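Local coordinates for hypothetical protein TM0486 (Thermotoga maritima, PDB 1VK8), which binds thiamin and takes part in the response of the cell to oxidative conditions, with a possible role in thiamin biosynthesis or salvage, at residues M13-T17 against G95-K101; R37-I42 against L72-L76. All coordinates share one frame; numbering follows the deposited sequence.

In the fold
Interactions 1 and 2 lie on opposite sides of the chain's centre. Their own centres are about 22 Å apart, and their nearest atoms about 10 Å, so they do not touch. Interaction 1 joins the N-terminal residues leading into strand 16-24 to the turn and first residues of helix 98-102. Interaction 2 pairs helix 31-43, which follows that strand, with helix 62-76 on the four-stranded antiparallel sheet. Strand 16-24 serves both: T17 meets helix 98-102, while I20 and V22 support the paired helices. Unidentified bound material lies about 4 Å from the side chains of K101 and I42; it probably comes from the crystallisation liquor and does not by itself mark a thiamin site.

Interaction 1 of 2, residues M13-T17 against G95-K101; sequences MPKVT and GITIEEK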
loop_
_atom_site.group_PDB
_atom_site.type_symbol
_atom_site.label_atom_id
_atom_site.label_comp_id
_atom_site.label_asym_id
_atom_site.label_seq_id
_atom_site.Cartn_x
_atom_site.Cartn_y
_atom_site.Cartn_z
HETATM N N MSE C 13 -7.866 -5.227 25.579
HETATM C CA MSE C 13 -9.216 -4.770 25.174
HETATM C C MSE C 13 -9.163 -4.030 23.821
HETATM O O MSE C 13 -9.957 -4.335 22.948
HETATM C CB MSE C 13 -9.868 -3.916 26.281
HETATM C CG MSE C 13 -11.339 -3.607 26.062
ATOM N N PRO C 14 -8.268 -3.063 23.634
ATOM C CA PRO C 14 -8.187 -2.361 22.331
ATOM C C PRO C 14 -7.702 -3.266 21.174
ATOM O O PRO C 14 -6.651 -3.896 21.272
ATOM C CB PRO C 14 -7.160 -1.242 22.583
ATOM C CG PRO C 14 -6.942 -1.192 24.069
ATOM C CD PRO C 14 -7.263 -2.561 24.589
ATOM N N LYS C 15 -8.461 -3.292 20.081
ATOM C CA LYS C 15 -8.102 -4.025 18.900
ATOM C C LYS C 15 -7.657 -3.065 17.815
ATOM O O LYS C 15 -7.937 -1.874 17.859
ATOM C CB LYS C 15 -9.297 -4.843 18.402
ATOM C CG LYS C 15 -9.595 -6.051 19.257
ATOM C CD LYS C 15 -10.918 -6.717 18.915
ATOM C CE LYS C 15 -11.030 -8.079 19.658
ATOM N NZ LYS C 15 -12.438 -8.485 20.052
ATOM N N VAL C 16 -6.936 -3.596 16.849
ATOM C CA VAL C 16 -6.646 -2.885 15.616
ATOM C C VAL C 16 -7.205 -3.732 14.476
ATOM O O VAL C 16 -7.557 -4.870 14.691
ATOM C CB VAL C 16 -5.109 -2.675 15.394
ATOM C CG1 VAL C 16 -4.528 -1.739 16.435
ATOM C CG2 VAL C 16 -4.334 -3.998 15.392
ATOM N N THR C 17 -7.259 -3.171 13.272
ATOM C CA THR C 17 -7.456 -3.966 12.069
ATOM C C THR C 17 -6.168 -3.915 11.279
ATOM O O THR C 17 -5.473 -2.890 11.253
ATOM C CB THR C 17 -8.667 -3.487 11.203
ATOM O OG1 THR C 17 -8.392 -2.202 10.614
ATOM C CG2 THR C 17 -9.912 -3.274 12.032
ATOM N N GLY C 95 -9.081 1.366 20.580
ATOM C CA GLY C 95 -9.521 0.303 19.701
ATOM C C GLY C 95 -10.331 0.740 18.497
ATOM O O GLY C 95 -11.000 1.768 18.512
ATOM N N ILE C 96 -10.220 -0.043 17.422
ATOM C CA ILE C 96 -11.054 0.083 16.236
ATOM C C ILE C 96 -11.324 -1.330 15.695
ATOM O O ILE C 96 -10.465 -2.235 15.796
ATOM C CB ILE C 96 -10.383 0.988 15.156
ATOM C CG1 ILE C 96 -11.332 1.286 13.982
ATOM C CG2 ILE C 96 -9.092 0.378 14.646
ATOM C CD1 ILE C 96 -12.490 2.197 14.324
ATOM N N THR C 97 -12.497 -1.513 15.109
ATOM C CA THR C 97 -12.941 -2.827 14.647
ATOM C C THR C 97 -13.389 -2.758 13.202
ATOM O O THR C 97 -13.632 -1.677 12.669
ATOM C CB THR C 97 -14.152 -3.317 15.473
ATOM O OG1 THR C 97 -15.203 -2.348 15.414
ATOM C CG2 THR C 97 -13.813 -3.427 16.940
ATOM N N ILE C 98 -13.515 -3.936 12.585
ATOM C CA ILE C 98 -14.038 -4.051 11.236
ATOM C C ILE C 98 -15.434 -3.423 11.153
ATOM O O ILE C 98 -15.693 -2.593 10.261
ATOM C CB ILE C 98 -14.018 -5.550 10.786
ATOM C CG1 ILE C 98 -12.580 -6.028 10.558
ATOM C CG2 ILE C 98 -14.859 -5.732 9.530
ATOM C CD1 ILE C 98 -12.429 -7.549 10.337
ATOM N N GLU C 99 -16.303 -3.773 12.106
ATOM C CA GLU C 99 -17.706 -3.360 12.092
ATOM C C GLU C 99 -17.820 -1.851 12.160
ATOM O O GLU C 99 -18.636 -1.263 11.474
ATOM C CB GLU C 99 -18.473 -4.014 13.248
ATOM C CG GLU C 99 -19.966 -3.734 13.293
ATOM C CD GLU C 99 -20.652 -4.312 14.529
ATOM O OE1 GLU C 99 -20.016 -5.096 15.279
ATOM O OE2 GLU C 99 -21.844 -3.984 14.748
ATOM N N GLU C 100 -16.960 -1.206 12.938
ATOM C CA GLU C 100 -17.010 0.252 13.066
ATOM C C GLU C 100 -16.715 0.923 11.728
ATOM O O GLU C 100 -17.169 2.024 11.471
ATOM C CB GLU C 100 -16.017 0.763 14.123
ATOM C CG GLU C 100 -16.450 0.468 15.545
ATOM C CD GLU C 100 -15.393 0.811 16.581
ATOM O OE1 GLU C 100 -14.472 0.006 16.787
ATOM O OE2 GLU C 100 -15.487 1.890 17.204
ATOM N N LYS C 101 -15.953 0.258 10.876
ATOM C CA LYS C 101 -15.610 0.799 9.563
ATOM C C LYS C 101 -16.528 0.375 8.400
ATOM O O LYS C 101 -16.635 1.096 7.411
ATOM C CB LYS C 101 -14.177 0.421 9.267
ATOM C CG LYS C 101 -13.197 0.858 10.343
ATOM C CD LYS C 101 -11.906 0.076 10.289
ATOM C CE LYS C 101 -10.968 0.747 9.352
ATOM N NZ LYS C 101 -9.840 -0.116 9.223
#
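P14 lays its CB against the backbone of G95, 3.8 Å from G95 N. A side chain on G95 would press on P14 CA and K15 N, and the backbone angles of G95 by themselves call for glycine. K15 O then accepts from I96 N at 3.0 Å, with an N-H...O angle of 164°. The donor sits above the carbonyl plane. K15 O also receives a CA-H contact from G95, at 3.3 Å from G95 CA. V16 points away from this contact and packs on F62 and I65 of helix 62-76. T17 points toward segment 95-101, and its two branches make different contacts. Its CG2 packs on the backbone where the helix begins, 3.7 Å from I98 N. Its OG1 lies between the backbone N and carbonyl carbon (chi1 69°) and accepts from K101 NZ at 2.9 Å. These two side chains meet tip to tip. T97 is the N-cap of helix 98-102: its OG1 accepts from E100 N at 3.2 Å and donates to the anti lone pair of E100 OE1. K101 NZ also forms a salt bridge with D90, whose carboxylate probably offsets its charge; T17 OG1 adds a neutral acceptor, and P53 O of a neighbouring subunit a weak one.

Interaction 2 of 2, residues R37-I42 against L72-L76; sequences RAIEKI and LARYL
K41 lies over one face of the Y75 ring. Its CE stands above the ring centre, 3.4 Å from the Y75 centroid, in a CH-pi contact. K41 NZ lies 4.2 Å from the same centroid and adds a cation-pi interaction. K41 CG is anti to the backbone N (chi1 178°), and the chain bends at the next two torsions, which folds its end over the ring. R37 O sits at the ring edge, 3.7 Å from Y75 CE2, and R37 CB packs against that same carbon. Replacing Y75 with an alanine would probably leave the K41 ammonium without its aromatic partner and the K41 chain freer to move.

Beside the ring, K41 CG packs on L72 CD1 at 3.9 Å, where the two side chains lie alongside and run opposite ways. A38 CB meets L76 CD2 at 4.0 Å, and I42 CG1 approaches L72 CD2 more loosely. One turn of helix separates R37 from E40, and a salt bridge with a weak hydrogen bond joins R37 NH1 to E40 OE1 at 3.0 Å. F79 meets the Y75 ring edge-to-face.

The segments 37-42 and 72-76 run roughly antiparallel, at 142°, with axes 10.4 Å apart. On the sheet side A38 and L76 rest on V22, and I42 and L72 on I20, both in strand 16-24. I42 also reaches T56 and V58 of strand 56-60, so the helix pair packs directly onto the sheet.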
loop_
_atom_site.group_PDB
_atom_site.type_symbol
_atom_site.label_atom_id
_atom_site.label_comp_id
_atom_site.label_asym_id
_atom_site.label_seq_id
_atom_site.Cartn_x
_atom_site.Cartn_y
_atom_site.Cartn_z
ATOM N N ARG C 37 -2.681 -20.617 0.803
ATOM C CA ARG C 37 -1.984 -21.055 2.018
ATOM C C ARG C 37 -1.940 -19.913 3.015
ATOM O O ARG C 37 -2.098 -20.124 4.198
ATOM C CB ARG C 37 -0.548 -21.503 1.714
ATOM C CG ARG C 37 -0.416 -22.728 0.796
ATOM C CD ARG C 37 -1.170 -23.968 1.234
ATOM N NE ARG C 37 -1.968 -24.490 0.113
ATOM C CZ ARG C 37 -3.303 -24.460 0.005
ATOM N NH1 ARG C 37 -4.084 -23.951 0.965
ATOM N NH2 ARG C 37 -3.867 -24.964 -1.087
ATOM N N ALA C 38 -1.712 -18.708 2.510
ATOM C CA ALA C 38 -1.732 -17.507 3.315
ATOM C C ALA C 38 -3.082 -17.331 3.997
ATOM O O ALA C 38 -3.140 -17.162 5.214
ATOM C CB ALA C 38 -1.400 -16.327 2.491
ATOM N N ILE C 39 -4.156 -17.430 3.225
ATOM C CA ILE C 39 -5.515 -17.285 3.776
ATOM C C ILE C 39 -5.830 -18.383 4.774
ATOM O O ILE C 39 -6.321 -18.097 5.855
ATOM C CB ILE C 39 -6.580 -17.156 2.656
ATOM C CG1 ILE C 39 -6.323 -15.866 1.875
ATOM C CG2 ILE C 39 -8.016 -17.138 3.262
ATOM C CD1 ILE C 39 -6.996 -15.800 0.545
ATOM N N GLU C 40 -5.497 -19.629 4.442
ATOM C CA GLU C 40 -5.683 -20.737 5.353
ATOM C C GLU C 40 -4.918 -20.528 6.662
ATOM O O GLU C 40 -5.439 -20.789 7.755
ATOM C CB GLU C 40 -5.239 -22.019 4.651
ATOM C CG GLU C 40 -5.335 -23.295 5.458
ATOM C CD GLU C 40 -4.961 -24.526 4.628
ATOM O OE1 GLU C 40 -3.893 -24.518 3.946
ATOM O OE2 GLU C 40 -5.741 -25.499 4.659
ATOM N N LYS C 41 -3.682 -20.052 6.570
ATOM C CA LYS C 41 -2.907 -19.789 7.774
ATOM C C LYS C 41 -3.552 -18.669 8.607
ATOM O O LYS C 41 -3.671 -18.794 9.827
ATOM C CB LYS C 41 -1.447 -19.464 7.432
ATOM C CG LYS C 41 -0.575 -19.141 8.631
ATOM C CD LYS C 41 -0.431 -20.311 9.586
ATOM C CE LYS C 41 0.524 -21.359 9.095
ATOM N NZ LYS C 41 0.873 -22.327 10.170
ATOM N N ILE C 42 -3.922 -17.561 7.972
ATOM C CA ILE C 42 -4.589 -16.471 8.697
ATOM C C ILE C 42 -5.854 -16.956 9.458
ATOM O O ILE C 42 -6.103 -16.541 10.590
ATOM C CB ILE C 42 -4.919 -15.320 7.713
ATOM C CG1 ILE C 42 -3.630 -14.645 7.234
ATOM C CG2 ILE C 42 -5.813 -14.281 8.365
ATOM C CD1 ILE C 42 -3.811 -13.787 6.008
ATOM N N LEU C 72 3.628 -16.190 9.789
ATOM C CA LEU C 72 3.112 -16.219 8.427
ATOM C C LEU C 72 4.230 -16.157 7.381
ATOM O O LEU C 72 4.262 -16.968 6.448
ATOM C CB LEU C 72 2.117 -15.079 8.188
ATOM C CG LEU C 72 1.524 -14.990 6.764
ATOM C CD1 LEU C 72 0.742 -16.231 6.449
ATOM C CD2 LEU C 72 0.669 -13.773 6.646
ATOM N N ALA C 73 5.150 -15.215 7.544
ATOM C CA ALA C 73 6.255 -15.038 6.594
ATOM C C ALA C 73 7.125 -16.293 6.514
ATOM O O ALA C 73 7.479 -16.753 5.419
ATOM C CB ALA C 73 7.068 -13.860 6.974
ATOM N N ARG C 74 7.472 -16.854 7.673
ATOM C CA ARG C 74 8.285 -18.064 7.712
ATOM C C ARG C 74 7.564 -19.187 7.030
ATOM O O ARG C 74 8.158 -19.961 6.321
ATOM C CB ARG C 74 8.577 -18.511 9.155
ATOM C CG ARG C 74 9.773 -17.895 9.860
ATOM C CD ARG C 74 10.544 -16.836 9.104
ATOM N NE ARG C 74 11.630 -16.282 9.925
ATOM C CZ ARG C 74 12.244 -15.120 9.702
ATOM N NH1 ARG C 74 11.884 -14.359 8.684
ATOM N NH2 ARG C 74 13.219 -14.710 10.510
ATOM N N TYR C 75 6.270 -19.295 7.295
ATOM C CA TYR C 75 5.444 -20.352 6.737
ATOM C C TYR C 75 5.423 -20.263 5.212
ATOM O O TYR C 75 5.550 -21.273 4.520
ATOM C CB TYR C 75 4.021 -20.220 7.297
ATOM C CG TYR C 75 3.042 -21.182 6.711
ATOM C CD1 TYR C 75 3.157 -22.551 6.947
ATOM C CD2 TYR C 75 1.990 -20.737 5.927
ATOM C CE1 TYR C 75 2.260 -23.430 6.406
ATOM C CE2 TYR C 75 1.085 -21.614 5.402
ATOM C CZ TYR C 75 1.232 -22.956 5.636
ATOM O OH TYR C 75 0.329 -23.819 5.097
ATOM N N LEU C 76 5.256 -19.049 4.703
ATOM C CA LEU C 76 5.126 -18.812 3.263
ATOM C C LEU C 76 6.397 -19.061 2.471
ATOM O O LEU C 76 6.325 -19.393 1.289
ATOM C CB LEU C 76 4.642 -17.397 2.972
ATOM C CG LEU C 76 3.196 -17.122 3.433
ATOM C CD1 LEU C 76 2.862 -15.674 3.188
ATOM C CD2 LEU C 76 2.238 -18.078 2.750
#